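Local coordinates for phenylacetate-CoA oxygenase subunit PaaB (Ralstonia eutropha JMP134, PDB 3EGR), which probably serves as a subunit of the multicomponent oxygenase that acts on phenylacetyl-CoA in the bacterial breakdown of phenylacetic acid, at residues 38-43 with 51-56. Numbering follows the deposited sequence.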
ATOM      1  N   HIS A  38      -4.858   9.587  14.538  1.00 22.18           N
ATOM      2  CA  HIS A  38      -4.973  10.606  15.575  1.00 23.60           C
ATOM      3  C   HIS A  38      -5.640  11.877  15.028  1.00 22.98           C
ATOM      4  O   HIS A  38      -6.577  12.389  15.633  1.00 22.96           O
ATOM      5  CB  HIS A  38      -3.593  10.902  16.175  1.00 24.97           C
ATOM      6  CG  HIS A  38      -3.595  11.983  17.216  1.00 30.01           C
ATOM      7  ND1 HIS A  38      -3.854  11.740  18.552  1.00 31.28           N
ATOM      8  CD2 HIS A  38      -3.343  13.315  17.119  1.00 31.24           C
ATOM      9  CE1 HIS A  38      -3.759  12.872  19.230  1.00 31.07           C
ATOM     10  NE2 HIS A  38      -3.453  13.842  18.383  1.00 31.95           N
HETATM   11  N   MSE A  39      -5.168  12.364  13.878  1.00 23.02           N
HETATM   12  CA  MSE A  39      -5.736  13.568  13.249  1.00 22.15           C
HETATM   13  C   MSE A  39      -7.188  13.361  12.831  1.00 20.67           C
HETATM   14  O   MSE A  39      -8.016  14.252  13.026  1.00 21.52           O
HETATM   15  CB  MSE A  39      -4.930  14.000  12.007  1.00 21.98           C
HETATM   16  CG  MSE A  39      -3.595  14.650  12.301  1.00 22.17           C
HETATM   17 SE   MSE A  39      -2.557  15.087  10.695  0.75 19.76          SE
HETATM   18  CE  MSE A  39      -3.741  16.349   9.844  1.00 15.38           C
ATOM     19  N   ALA A  40      -7.478  12.221  12.208  1.00 19.50           N
ATOM     20  CA  ALA A  40      -8.843  11.912  11.775  1.00 19.61           C
ATOM     21  C   ALA A  40      -9.773  11.868  12.982  1.00 20.07           C
ATOM     22  O   ALA A  40     -10.885  12.418  12.936  1.00 19.30           O
ATOM     23  CB  ALA A  40      -8.902  10.605  10.972  1.00 16.98           C
ATOM     24  N   ARG A  41      -9.306  11.239  14.067  0.50 20.30           N
ATOM     25  CA  ARG A  41     -10.077  11.142  15.322  0.50 21.24           C
ATOM     26  C   ARG A  41     -10.536  12.530  15.773  0.50 21.40           C
ATOM     27  O   ARG A  41     -11.695  12.720  16.141  0.50 23.79           O
ATOM     28  CB  ARG A  41      -9.253  10.439  16.431  0.50 21.04           C
ATOM     29  CG  ARG A  41     -10.021  10.087  17.742  0.50 21.42           C
ATOM     30  CD  ARG A  41      -9.139   9.287  18.751  0.50 21.29           C
ATOM     31  NE  ARG A  41      -9.426   9.577  20.167  0.50 20.77           N
ATOM     32  CZ  ARG A  41     -10.304   8.928  20.934  0.50 20.74           C
ATOM     33  NH1 ARG A  41     -11.023   7.919  20.452  0.50 21.91           N
ATOM     34  NH2 ARG A  41     -10.472   9.292  22.202  0.50 18.67           N
ATOM     35  N   ASP A  42      -9.629  13.497  15.716  1.00 20.73           N
ATOM     36  CA  ASP A  42      -9.938  14.877  16.097  1.00 20.90           C
ATOM     37  C   ASP A  42     -10.734  15.634  15.037  1.00 20.48           C
ATOM     38  O   ASP A  42     -11.761  16.256  15.333  1.00 19.78           O
ATOM     39  CB  ASP A  42      -8.646  15.645  16.398  1.00 21.89           C
ATOM     40  CG  ASP A  42      -8.066  15.299  17.747  1.00 22.79           C
ATOM     41  OD1 ASP A  42      -8.727  14.592  18.520  1.00 24.67           O
ATOM     42  OD2 ASP A  42      -6.943  15.726  18.040  1.00 24.92           O
ATOM     43  N   VAL A  43     -10.248  15.594  13.801  1.00 20.53           N
ATOM     44  CA  VAL A  43     -10.816  16.420  12.735  1.00 20.48           C
ATOM     45  C   VAL A  43     -12.216  15.968  12.351  1.00 20.33           C
ATOM     46  O   VAL A  43     -13.063  16.805  12.067  1.00 19.74           O
ATOM     47  CB  VAL A  43      -9.896  16.444  11.472  1.00 20.42           C
ATOM     48  CG1 VAL A  43     -10.664  16.903  10.247  1.00 18.61           C
ATOM     49  CG2 VAL A  43      -8.682  17.346  11.723  1.00 17.71           C
ATOM     50  N   VAL A  51     -16.858   4.709  17.529  1.00 25.38           N
ATOM     51  CA  VAL A  51     -16.740   5.039  16.121  1.00 23.85           C
ATOM     52  C   VAL A  51     -15.487   4.351  15.615  1.00 23.65           C
ATOM     53  O   VAL A  51     -14.464   4.434  16.278  1.00 26.85           O
ATOM     54  CB  VAL A  51     -16.629   6.584  15.950  1.00 22.29           C
ATOM     55  CG1 VAL A  51     -15.966   6.928  14.679  1.00 22.14           C
ATOM     56  CG2 VAL A  51     -17.999   7.249  16.037  1.00 19.95           C
ATOM     57  N   SER A  52     -15.554   3.675  14.463  1.00 22.42           N
ATOM     58  CA  SER A  52     -14.365   3.059  13.850  1.00 21.57           C
ATOM     59  C   SER A  52     -13.809   3.944  12.753  1.00 22.26           C
ATOM     60  O   SER A  52     -14.564   4.371  11.876  1.00 23.16           O
ATOM     61  CB  SER A  52     -14.699   1.701  13.244  1.00 21.85           C
ATOM     62  OG  SER A  52     -13.574   1.119  12.599  1.00 22.14           O
ATOM     63  N   ILE A  53     -12.495   4.194  12.795  1.00 20.59           N
ATOM     64  CA  ILE A  53     -11.804   4.968  11.763  1.00 20.21           C
ATOM     65  C   ILE A  53     -10.820   4.102  10.963  1.00 19.30           C
ATOM     66  O   ILE A  53     -10.013   3.374  11.529  1.00 18.41           O
ATOM     67  CB  ILE A  53     -11.007   6.170  12.375  1.00 20.90           C
ATOM     68  CG1 ILE A  53     -11.849   6.903  13.427  1.00 22.39           C
ATOM     69  CG2 ILE A  53     -10.544   7.145  11.272  1.00 18.10           C
ATOM     70  CD1 ILE A  53     -11.090   8.026  14.158  1.00 22.46           C
ATOM     71  N   TRP A  54     -10.888   4.201   9.641  1.00 20.50           N
ATOM     72  CA  TRP A  54      -9.891   3.610   8.745  1.00 20.26           C
ATOM     73  C   TRP A  54      -9.163   4.712   7.991  1.00 20.75           C
ATOM     74  O   TRP A  54      -9.807   5.600   7.408  1.00 21.33           O
ATOM     75  CB  TRP A  54     -10.542   2.702   7.705  1.00 19.50           C
ATOM     76  CG  TRP A  54     -11.092   1.416   8.209  1.00 19.24           C
ATOM     77  CD1 TRP A  54     -11.001   0.923   9.477  1.00 20.32           C
ATOM     78  CD2 TRP A  54     -11.775   0.421   7.437  1.00 19.16           C
ATOM     79  NE1 TRP A  54     -11.603  -0.312   9.547  1.00 21.42           N
ATOM     80  CE2 TRP A  54     -12.086  -0.645   8.309  1.00 19.86           C
ATOM     81  CE3 TRP A  54     -12.158   0.326   6.093  1.00 19.62           C
ATOM     82  CZ2 TRP A  54     -12.769  -1.785   7.885  1.00 18.52           C
ATOM     83  CZ3 TRP A  54     -12.834  -0.816   5.666  1.00 19.23           C
ATOM     84  CH2 TRP A  54     -13.140  -1.851   6.566  1.00 19.39           C
ATOM     85  N   VAL A  55      -7.833   4.643   7.993  1.00 20.55           N
ATOM     86  CA  VAL A  55      -7.015   5.506   7.161  1.00 20.28           C
ATOM     87  C   VAL A  55      -6.252   4.662   6.145  1.00 22.66           C
ATOM     88  O   VAL A  55      -5.809   3.540   6.434  1.00 24.09           O
ATOM     89  CB  VAL A  55      -6.035   6.395   7.985  1.00 19.88           C
ATOM     90  CG1 VAL A  55      -6.816   7.379   8.858  1.00 18.28           C
ATOM     91  CG2 VAL A  55      -5.036   5.552   8.804  1.00 19.35           C
ATOM     92  N   VAL A  56      -6.105   5.229   4.951  1.00 24.03           N
ATOM     93  CA  VAL A  56      -5.481   4.563   3.815  1.00 23.77           C
ATOM     94  C   VAL A  56      -4.682   5.596   3.038  1.00 24.05           C
ATOM     95  O   VAL A  56      -5.216   6.659   2.684  1.00 23.37           O
ATOM     96  CB  VAL A  56      -6.538   3.992   2.859  1.00 23.55           C
ATOM     97  CG1 VAL A  56      -5.887   3.126   1.836  1.00 23.94           C
ATOM     98  CG2 VAL A  56      -7.582   3.226   3.645  1.00 24.17           C
TER
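A40 meets the strand first, its CB reaching CG2 of I53 at 3.8 Å and, more loosely, CG1 of V55 at 4.4 Å. A single methyl suits this place, because it lets the backbone of helix 33-45 come close to the sheet, the short axes passing 9.1 Å apart. The same methyl also rests on V12 of strand 9-15, so A40 spans two neighbouring strands.

One residue on, R41 contributes its backbone and the root of its side chain. The CD1 of I53 ends 3.5 Å from R41 CA and lies 3.8 Å from R41 CB. I53 divides its two branches between the partners: CG1 lies beside the backbone N (chi1 -44°) and extends (chi2 175°) to bring CD1 against the R41 backbone, while CG2 serves A40. R41 thus offers aliphatic carbon to the core while the residue itself remains exposed, a place a long, charged side chain tolerates well.

Branched residues suit strand 52-57, and I53 and V55 turn toward the helix, whereas the CB of W54 points away and its ring stacks with that of H22. Outermost in this chain, the strand pairs through W54 and V55 with an antiparallel strand of the second subunit, continuing the sheet. With no hydrogen bond between helix and strand, cohesion across this face of the antiparallel sheet is apolar, from methyls and the aliphatic base of R41.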